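Local structure of cupin 2, conserved barrel (Desulfitobacterium hafniense, 2OZJ) at residues 13-16 with 17-20. The protein is of unknown function but belongs to the cupin superfamily, whose members share a conserved beta-barrel domain. Residues are numbered along the deposited sequence; the frame is centred on the assembly and turned at random.
Sequences PLPL and ASLI
Ser-18 grips the carbonyl oxygen of Pro-15 twice, as strand 14-15 gives way to a short 3-10 segment, residues 16-19. Its backbone N reaches Pro-15 O at 3.0 Å, from well above the carbonyl plane and with a bent N-H...O angle of 138°. Its hydroxyl gives a second, shorter bond, with Ser-18 OG 2.7 Å from Pro-15 O, in the carbonyl plane and on a lone pair. The side chain can fold back this far because chi1 of 79° leaves OG flanked by both backbone bonds of its own residue, turned toward Pro-15; serine suits the site, being short and able to donate. The hydroxyl also lies against the proline ring, Pro-15 CD being 3.5 Å from Ser-18 OG. One residue on, Leu-19 N donates to Leu-16 O at 3.0 Å, much straighter at 164°, a second, overlapping i to i+3 bond. Proline suits the start of the first turn: the pattern uses its carbonyl but asks for no N-H from it, and its ring restricts phi.

In this cupin the bend turns the chain from the dimer interface back to its own barrel. Three leucines add apolar contacts. Leu-14 CD1 meets Leu-19 CD2 at 3.7 Å, the two side chains crossing at about a right angle, while Leu-19 CD1 touches Leu-16 CD1 at 4.0 Å; leucine suits position 19 because its two methyls can meet different neighbours. Leu-14 and Pro-15 pair antiparallel with a strand of the second subunit, and Leu-16 packs on Val-85 of that subunit. Leu-19 and Ile-20 instead lie on Leu-42 of strand 38-46, with Met-30 also against Leu-19. Beyond them, Lys-103 NZ hydrogen-bonds Ala-17 O, tying the turn to strand 102-109.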
ATOM      1  N   PRO A  13      -9.440 -11.921   4.475  1.00 12.97           N
ATOM      2  CA  PRO A  13      -8.816 -10.987   3.553  0.50 12.47           C
ATOM      3  C   PRO A  13      -9.802 -10.542   2.470  1.00 12.24           C
ATOM      4  O   PRO A  13     -10.709 -11.320   2.078  1.00 13.48           O
ATOM      5  CB  PRO A  13      -7.678 -11.815   2.950  0.50 12.81           C
ATOM      6  CG  PRO A  13      -8.155 -13.203   3.015  0.50 15.46           C
ATOM      7  CD  PRO A  13      -8.893 -13.282   4.319  0.50 13.87           C
ATOM      8  N   LEU A  14      -9.642  -9.308   2.033  1.00 12.96           N
ATOM      9  CA  LEU A  14     -10.467  -8.742   0.994  1.00 13.08           C
ATOM     10  C   LEU A  14      -9.541  -7.935   0.111  1.00 13.11           C
ATOM     11  O   LEU A  14      -8.552  -7.405   0.594  1.00 13.36           O
ATOM     12  CB  LEU A  14     -11.559  -7.832   1.576  1.00 13.79           C
ATOM     13  CG  LEU A  14     -12.560  -8.431   2.576  1.00 14.56           C
ATOM     14  CD1 LEU A  14     -13.375  -7.314   3.250  1.00 14.47           C
ATOM     15  CD2 LEU A  14     -13.466  -9.427   1.906  1.00 16.63           C
ATOM     16  N   PRO A  15      -9.920  -7.778  -1.161  1.00 14.62           N
ATOM     17  CA  PRO A  15      -9.210  -6.871  -2.023  1.00 17.04           C
ATOM     18  C   PRO A  15      -9.407  -5.460  -1.522  1.00 17.23           C
ATOM     19  O   PRO A  15     -10.508  -5.059  -1.106  1.00 13.84           O
ATOM     20  CB  PRO A  15      -9.920  -7.039  -3.374  1.00 19.25           C
ATOM     21  CG  PRO A  15     -10.845  -8.112  -3.232  1.00 20.94           C
ATOM     22  CD  PRO A  15     -11.071  -8.395  -1.820  1.00 16.91           C
ATOM     23  N   LEU A  16      -8.354  -4.676  -1.602  1.00 17.85           N
ATOM     24  CA  LEU A  16      -8.352  -3.370  -1.082  1.00 18.06           C
ATOM     25  C   LEU A  16      -9.401  -2.470  -1.781  1.00 14.45           C
ATOM     26  O   LEU A  16     -10.156  -1.723  -1.145  1.00 17.77           O
ATOM     27  CB  LEU A  16      -6.916  -2.853  -1.238  1.00 22.47           C
ATOM     28  CG  LEU A  16      -6.483  -1.686  -0.424  1.00 18.01           C
ATOM     29  CD1 LEU A  16      -6.714  -1.819   1.071  1.00 17.10           C
ATOM     30  CD2 LEU A  16      -4.954  -1.517  -0.783  1.00 15.38           C
ATOM     31  N   ALA A  17      -9.552  -2.667  -3.096  1.00 16.65           N
ATOM     32  CA  ALA A  17     -10.548  -1.928  -3.874  1.00 15.07           C
ATOM     33  C   ALA A  17     -11.970  -2.185  -3.380  1.00 17.53           C
ATOM     34  O   ALA A  17     -12.859  -1.350  -3.523  1.00 22.85           O
ATOM     35  CB  ALA A  17     -10.459  -2.312  -5.340  1.00 15.23           C
ATOM     36  N   SER A  18     -12.214  -3.361  -2.818  1.00 17.14           N
ATOM     37  CA  SER A  18     -13.555  -3.715  -2.362  1.00 16.51           C
ATOM     38  C   SER A  18     -13.962  -2.979  -1.065  1.00 16.73           C
ATOM     39  O   SER A  18     -15.123  -3.052  -0.677  1.00 20.14           O
ATOM     40  CB  SER A  18     -13.704  -5.248  -2.234  1.00 16.30           C
ATOM     41  OG  SER A  18     -13.109  -5.693  -1.053  1.00 21.74           O
ATOM     42  N   LEU A  19     -13.037  -2.294  -0.395  1.00 15.37           N
ATOM     43  CA  LEU A  19     -13.312  -1.658   0.881  1.00 14.44           C
ATOM     44  C   LEU A  19     -13.937  -0.250   0.708  1.00 15.51           C
ATOM     45  O   LEU A  19     -14.405   0.315   1.672  1.00 19.60           O
ATOM     46  CB  LEU A  19     -12.070  -1.560   1.744  1.00 15.72           C
ATOM     47  CG  LEU A  19     -11.402  -2.891   2.143  1.00 15.01           C
ATOM     48  CD1 LEU A  19     -10.172  -2.539   2.952  1.00 13.89           C
ATOM     49  CD2 LEU A  19     -12.331  -3.800   2.909  1.00 22.75           C
ATOM     50  N   ILE A  20     -13.961   0.264  -0.517  1.00 18.21           N
ATOM     51  CA  ILE A  20     -14.542   1.586  -0.804  1.00 17.65           C
ATOM     52  C   ILE A  20     -15.327   1.536  -2.123  1.00 16.40           C
ATOM     53  O   ILE A  20     -14.876   0.942  -3.102  1.00 18.72           O
ATOM     54  CB  ILE A  20     -13.456   2.707  -0.791  1.00 17.07           C
ATOM     55  CG1 ILE A  20     -14.068   4.103  -0.656  1.00 20.30           C
ATOM     56  CG2 ILE A  20     -12.536   2.674  -2.018  1.00 16.76           C
ATOM     57  CD1 ILE A  20     -13.028   5.146  -0.277  1.00 19.72           C
TER